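Local structure of papillomavirus transcription factor E2 (Human papillomavirus type 18, 1QQH) at residues K23-T28 with S71-T76; E35-N38 with C44-K47. The protein regulates viral transcription through its N-terminal activation domain and, as in other papillomavirus E2 proteins, probably also helps to start viral DNA replication. The protein carries 1 engineered substitution. All blocks are in the same frame, centred on the assembly; numbering follows the deposited sequence.

How the contacts relate
From the N terminus, the chain runs through helix 3-19 into the loop that holds 23-28, then into the short helix 34-37 and strands 45-56 and 63-75. Contact 1 closes the wide loop, joining 23-28 to the end of strand 63-75 across 42 intervening residues. Contact 2 is nested within it and closes a short loop of five residues between helix 34-37 and the start of strand 45-56. The contacts, with centres about 10 Å apart, meet directly. The two strands are antiparallel neighbours in one sheet, where Tyr73 N probably hydrogen-bonds to Phe45 O; separately, Lys47 NZ probably bonds to Asp26 O in the loop. Together they tie the N-terminal helical part to the sheet.

Contact 1 of 2, residues K23-T28 with S71-T76; sequences KTEDWT and SVYYMT
Tyr73 carries the whole of this contact, reaching from strand 63-75 to Glu25 and Trp27 in the loop that follows helix 3-19. Before it, backbone hydrogen bonds of Ser71 with Lys47 and of Val72 with Thr84 set the strand between its neighbours. At Tyr73, CG stands beside the backbone N and anti to the carbonyl carbon, which sends the ring out toward the loop. Its hydroxyl donates a short hydrogen bond to the carboxylate of Glu25, with Tyr73 OH 2.6 Å from Glu25 OE1. The donor comes in on the syn side of that oxygen, 18° out of the carboxylate plane, and the extended glutamate chain approaches from the opposite direction, with the carboxylate plane turned 77° from the ring. Over one face of the phenol ring, Trp27 points the edge of its six-membered ring: CH2 stands 3.5 Å above the centre of the Tyr73 ring. The planes are 68° apart, a T-shaped pair in which tyrosine supplies the face. Two separate contacts, one at the hydroxyl and one on the face, thus limit how the phenol can turn. Salt bridges from Glu25 to Lys47 and Lys83 probably favour its charged form, while Trp27 NE1 is hydrogen-bonded to Tyr22 O and its indole forms a cation-pi contact with Lys47. The contact is buried where the post-helix loop lies against the sheet, with strand 63-75 held between strands 45-56 and 81-89 by backbone bonds of Tyr73 with Phe45 and Tyr74 with Asp82.

Contact 2 of 2, residues E35-N38 with C44-K47; sequences ELWN and CFKK
Trp37 and Leu36, on the last turn of helix 34-37, face Phe45 and Lys46 across a helix-loop-strand connection, whose five-residue loop leads into strand 45-56 of the E2 activation domain's antiparallel sheet. The apolar part centres on two rings. Trp37 brings CZ3 over one face of Phe45, offset toward the rim, 3.6 Å from its CZ; the planes lie 39° apart, and the centroids 4.9 Å. Cys44 O also lies close to the indole, obliquely to its plane, 3.5 Å from Trp37 CE3. Helix 3-19 packs on both rings, Leu10 and Ala13 on Trp37 and Leu14 on Phe45. Leu36 and the lysine chain run alongside one another in opposite senses, with Leu36 CD1 3.8 Å from Lys46 CE.

The polar part belongs to the buried Lys46, whose bend at chi2 (-88°) turns the amine back toward the helix end. Four carbonyl oxygens, those of Leu36, Cys44, Thr39 and Pro41, lie within hydrogen-bonding reach of NZ and share its three N-H groups. Cys44 O, 3.2 Å from Lys46 NZ, is met from above its carbonyl plane and is less well aligned than Leu36 O, which lies 2.9 Å from Lys46 NZ with a C=O...N angle of 145°.

Contact 1 of 2, residues K23-T28 with S71-T76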
loop_
_atom_site.group_PDB
_atom_site.type_symbol
_atom_site.label_atom_id
_atom_site.label_comp_id
_atom_site.label_asym_id
_atom_site.label_seq_id
_atom_site.Cartn_x
_atom_site.Cartn_y
_atom_site.Cartn_z
ATOM N N LYS A 23 0.166 0.714 11.182
ATOM C CA LYS A 23 1.158 0.801 10.106
ATOM C C LYS A 23 2.137 -0.385 10.070
ATOM O O LYS A 23 2.717 -0.688 9.032
ATOM C CB LYS A 23 1.941 2.115 10.214
ATOM C CG LYS A 23 2.709 2.303 11.520
ATOM C CD LYS A 23 3.358 3.689 11.579
ATOM C CE LYS A 23 4.056 3.940 12.913
ATOM N NZ LYS A 23 3.111 3.944 14.070
ATOM N N THR A 24 2.311 -1.063 11.197
ATOM C CA THR A 24 3.218 -2.206 11.265
ATOM C C THR A 24 2.597 -3.494 10.725
ATOM O O THR A 24 3.310 -4.451 10.421
ATOM C CB THR A 24 3.669 -2.474 12.724
ATOM O OG1 THR A 24 4.435 -1.362 13.197
ATOM C CG2 THR A 24 4.523 -3.740 12.807
ATOM N N GLU A 25 1.272 -3.536 10.621
ATOM C CA GLU A 25 0.617 -4.742 10.126
ATOM C C GLU A 25 0.912 -4.929 8.650
ATOM O O GLU A 25 1.404 -4.014 7.982
ATOM C CB GLU A 25 -0.899 -4.668 10.309
ATOM C CG GLU A 25 -1.370 -4.502 11.741
ATOM C CD GLU A 25 -2.888 -4.489 11.844
ATOM O OE1 GLU A 25 -3.536 -3.953 10.918
ATOM O OE2 GLU A 25 -3.425 -5.000 12.848
ATOM N N ASP A 26 0.623 -6.122 8.147
ATOM C CA ASP A 26 0.829 -6.381 6.743
ATOM C C ASP A 26 -0.302 -5.708 5.976
ATOM O O ASP A 26 -1.467 -5.835 6.335
ATOM C CB ASP A 26 0.826 -7.879 6.449
ATOM C CG ASP A 26 2.050 -8.581 6.996
ATOM O OD1 ASP A 26 3.156 -7.993 6.942
ATOM O OD2 ASP A 26 1.912 -9.734 7.470
ATOM N N TRP A 27 0.060 -4.964 4.942
ATOM C CA TRP A 27 -0.911 -4.299 4.101
ATOM C C TRP A 27 -0.521 -4.599 2.667
ATOM O O TRP A 27 0.555 -4.205 2.210
ATOM C CB TRP A 27 -0.898 -2.791 4.326
ATOM C CG TRP A 27 -1.364 -2.400 5.674
ATOM C CD1 TRP A 27 -0.593 -2.204 6.784
ATOM C CD2 TRP A 27 -2.723 -2.211 6.090
ATOM N NE1 TRP A 27 -1.388 -1.904 7.865
ATOM C CE2 TRP A 27 -2.699 -1.901 7.468
ATOM C CE3 TRP A 27 -3.958 -2.275 5.434
ATOM C CZ2 TRP A 27 -3.860 -1.657 8.203
ATOM C CZ3 TRP A 27 -5.118 -2.032 6.167
ATOM C CH2 TRP A 27 -5.056 -1.727 7.540
ATOM N N THR A 28 -1.388 -5.316 1.963
ATOM C CA THR A 28 -1.125 -5.658 0.572
ATOM C C THR A 28 -1.577 -4.501 -0.305
ATOM O O THR A 28 -2.244 -3.578 0.169
ATOM C CB THR A 28 -1.900 -6.911 0.158
ATOM O OG1 THR A 28 -3.303 -6.663 0.297
ATOM C CG2 THR A 28 -1.501 -8.087 1.028
ATOM N N SER A 71 -11.438 -7.709 10.071
ATOM C CA SER A 71 -10.989 -6.474 10.683
ATOM C C SER A 71 -11.428 -5.259 9.901
ATOM O O SER A 71 -11.174 -5.160 8.711
ATOM C CB SER A 71 -9.464 -6.478 10.800
ATOM O OG SER A 71 -9.023 -7.601 11.543
ATOM N N VAL A 72 -12.089 -4.333 10.583
ATOM C CA VAL A 72 -12.551 -3.104 9.961
ATOM C C VAL A 72 -11.811 -1.940 10.597
ATOM O O VAL A 72 -11.760 -1.820 11.827
ATOM C CB VAL A 72 -14.061 -2.910 10.168
ATOM C CG1 VAL A 72 -14.485 -1.537 9.645
ATOM C CG2 VAL A 72 -14.826 -4.019 9.456
ATOM N N TYR A 73 -11.225 -1.095 9.755
ATOM C CA TYR A 73 -10.478 0.065 10.221
ATOM C C TYR A 73 -11.231 1.332 9.865
ATOM O O TYR A 73 -11.360 1.691 8.694
ATOM C CB TYR A 73 -9.080 0.103 9.589
ATOM C CG TYR A 73 -8.246 -1.130 9.857
ATOM C CD1 TYR A 73 -8.628 -2.370 9.361
ATOM C CD2 TYR A 73 -7.089 -1.062 10.632
ATOM C CE1 TYR A 73 -7.881 -3.520 9.626
ATOM C CE2 TYR A 73 -6.336 -2.202 10.909
ATOM C CZ TYR A 73 -6.737 -3.428 10.404
ATOM O OH TYR A 73 -6.015 -4.565 10.676
ATOM N N TYR A 74 -11.741 2.005 10.890
ATOM C CA TYR A 74 -12.476 3.239 10.685
ATOM C C TYR A 74 -11.736 4.353 11.399
ATOM O O TYR A 74 -10.897 4.100 12.264
ATOM C CB TYR A 74 -13.897 3.101 11.236
ATOM C CG TYR A 74 -13.972 2.897 12.731
ATOM C CD1 TYR A 74 -14.112 3.985 13.591
ATOM C CD2 TYR A 74 -13.928 1.613 13.287
ATOM C CE1 TYR A 74 -14.216 3.809 14.969
ATOM C CE2 TYR A 74 -14.029 1.422 14.672
ATOM C CZ TYR A 74 -14.178 2.526 15.507
ATOM O OH TYR A 74 -14.312 2.362 16.869
ATOM N N MET A 75 -12.041 5.588 11.028
ATOM C CA MET A 75 -11.398 6.733 11.646
ATOM C C MET A 75 -12.399 7.498 12.520
ATOM O O MET A 75 -13.508 7.807 12.086
ATOM C CB MET A 75 -10.824 7.645 10.560
ATOM C CG MET A 75 -10.046 8.838 11.095
ATOM S SD MET A 75 -9.449 9.932 9.772
ATOM C CE MET A 75 -7.673 9.585 9.809
ATOM N N THR A 76 -12.009 7.779 13.760
ATOM C CA THR A 76 -12.878 8.513 14.672
ATOM C C THR A 76 -12.992 9.958 14.199
ATOM O O THR A 76 -12.260 10.393 13.305
ATOM C CB THR A 76 -12.322 8.518 16.114
ATOM O OG1 THR A 76 -11.135 9.317 16.171
ATOM C CG2 THR A 76 -11.989 7.106 16.559
#

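Contact 2 of 2, residues E35-N38 with C44-K47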
loop_
_atom_site.group_PDB
_atom_site.type_symbol
_atom_site.label_atom_id
_atom_site.label_comp_id
_atom_site.label_asym_id
_atom_site.label_seq_id
_atom_site.Cartn_x
_atom_site.Cartn_y
_atom_site.Cartn_z
ATOM N N GLU A 35 -10.624 0.292 -5.534
ATOM C CA GLU A 35 -11.786 -0.583 -5.664
ATOM C C GLU A 35 -12.329 -1.014 -4.308
ATOM O O GLU A 35 -13.529 -0.924 -4.051
ATOM C CB GLU A 35 -11.443 -1.826 -6.487
ATOM C CG GLU A 35 -11.418 -1.615 -7.990
ATOM C CD GLU A 35 -12.746 -1.111 -8.540
ATOM O OE1 GLU A 35 -13.820 -1.504 -8.016
ATOM O OE2 GLU A 35 -12.711 -0.329 -9.514
ATOM N N LEU A 36 -11.435 -1.485 -3.446
ATOM C CA LEU A 36 -11.820 -1.934 -2.114
ATOM C C LEU A 36 -12.223 -0.756 -1.235
ATOM O O LEU A 36 -13.161 -0.846 -0.451
ATOM C CB LEU A 36 -10.662 -2.697 -1.467
ATOM C CG LEU A 36 -10.960 -3.286 -0.088
ATOM C CD1 LEU A 36 -12.160 -4.218 -0.190
ATOM C CD2 LEU A 36 -9.737 -4.038 0.426
ATOM N N TRP A 37 -11.503 0.350 -1.380
ATOM C CA TRP A 37 -11.771 1.560 -0.624
ATOM C C TRP A 37 -13.220 1.983 -0.835
ATOM O O TRP A 37 -13.896 2.391 0.105
ATOM C CB TRP A 37 -10.818 2.666 -1.078
ATOM C CG TRP A 37 -11.089 4.022 -0.486
ATOM C CD1 TRP A 37 -11.542 5.133 -1.148
ATOM C CD2 TRP A 37 -10.938 4.408 0.885
ATOM N NE1 TRP A 37 -11.681 6.184 -0.274
ATOM C CE2 TRP A 37 -11.319 5.767 0.980
ATOM C CE3 TRP A 37 -10.521 3.738 2.043
ATOM C CZ2 TRP A 37 -11.294 6.468 2.192
ATOM C CZ3 TRP A 37 -10.497 4.433 3.246
ATOM C CH2 TRP A 37 -10.883 5.789 3.309
ATOM N N ASN A 38 -13.699 1.866 -2.068
ATOM C CA ASN A 38 -15.071 2.245 -2.374
ATOM C C ASN A 38 -16.093 1.147 -2.117
ATOM O O ASN A 38 -17.264 1.290 -2.459
ATOM C CB ASN A 38 -15.180 2.715 -3.826
ATOM C CG ASN A 38 -14.464 4.027 -4.056
ATOM O OD1 ASN A 38 -14.742 5.018 -3.379
ATOM N ND2 ASN A 38 -13.532 4.043 -5.010
ATOM N N CYS A 44 -13.452 3.122 4.975
ATOM C CA CYS A 44 -12.786 2.248 5.934
ATOM C C CYS A 44 -11.810 1.333 5.213
ATOM O O CYS A 44 -11.883 1.165 4.000
ATOM C CB CYS A 44 -13.791 1.344 6.643
ATOM S SG CYS A 44 -14.986 2.133 7.703
ATOM N N PHE A 45 -10.885 0.753 5.961
ATOM C CA PHE A 45 -9.977 -0.220 5.382
ATOM C C PHE A 45 -10.467 -1.517 6.010
ATOM O O PHE A 45 -11.047 -1.512 7.095
ATOM C CB PHE A 45 -8.509 0.066 5.751
ATOM C CG PHE A 45 -7.930 1.260 5.031
ATOM C CD1 PHE A 45 -7.707 2.465 5.699
ATOM C CD2 PHE A 45 -7.675 1.202 3.668
ATOM C CE1 PHE A 45 -7.246 3.593 5.010
ATOM C CE2 PHE A 45 -7.215 2.319 2.977
ATOM C CZ PHE A 45 -7.004 3.516 3.650
ATOM N N LYS A 46 -10.285 -2.625 5.320
ATOM C CA LYS A 46 -10.733 -3.888 5.867
ATOM C C LYS A 46 -9.898 -5.038 5.336
ATOM O O LYS A 46 -9.421 -5.008 4.206
ATOM C CB LYS A 46 -12.219 -4.109 5.555
ATOM C CG LYS A 46 -12.646 -3.810 4.120
ATOM C CD LYS A 46 -13.036 -2.358 3.944
ATOM C CE LYS A 46 -13.675 -2.124 2.590
ATOM N NZ LYS A 46 -13.981 -0.680 2.372
ATOM N N LYS A 47 -9.719 -6.045 6.173
ATOM C CA LYS A 47 -8.935 -7.201 5.817
ATOM C C LYS A 47 -9.594 -8.432 6.396
ATOM O O LYS A 47 -10.389 -8.338 7.331
ATOM C CB LYS A 47 -7.513 -7.069 6.377
ATOM C CG LYS A 47 -6.755 -5.872 5.838
ATOM C CD LYS A 47 -5.298 -5.872 6.289
ATOM C CE LYS A 47 -5.154 -5.522 7.758
ATOM N NZ LYS A 47 -3.718 -5.364 8.119
#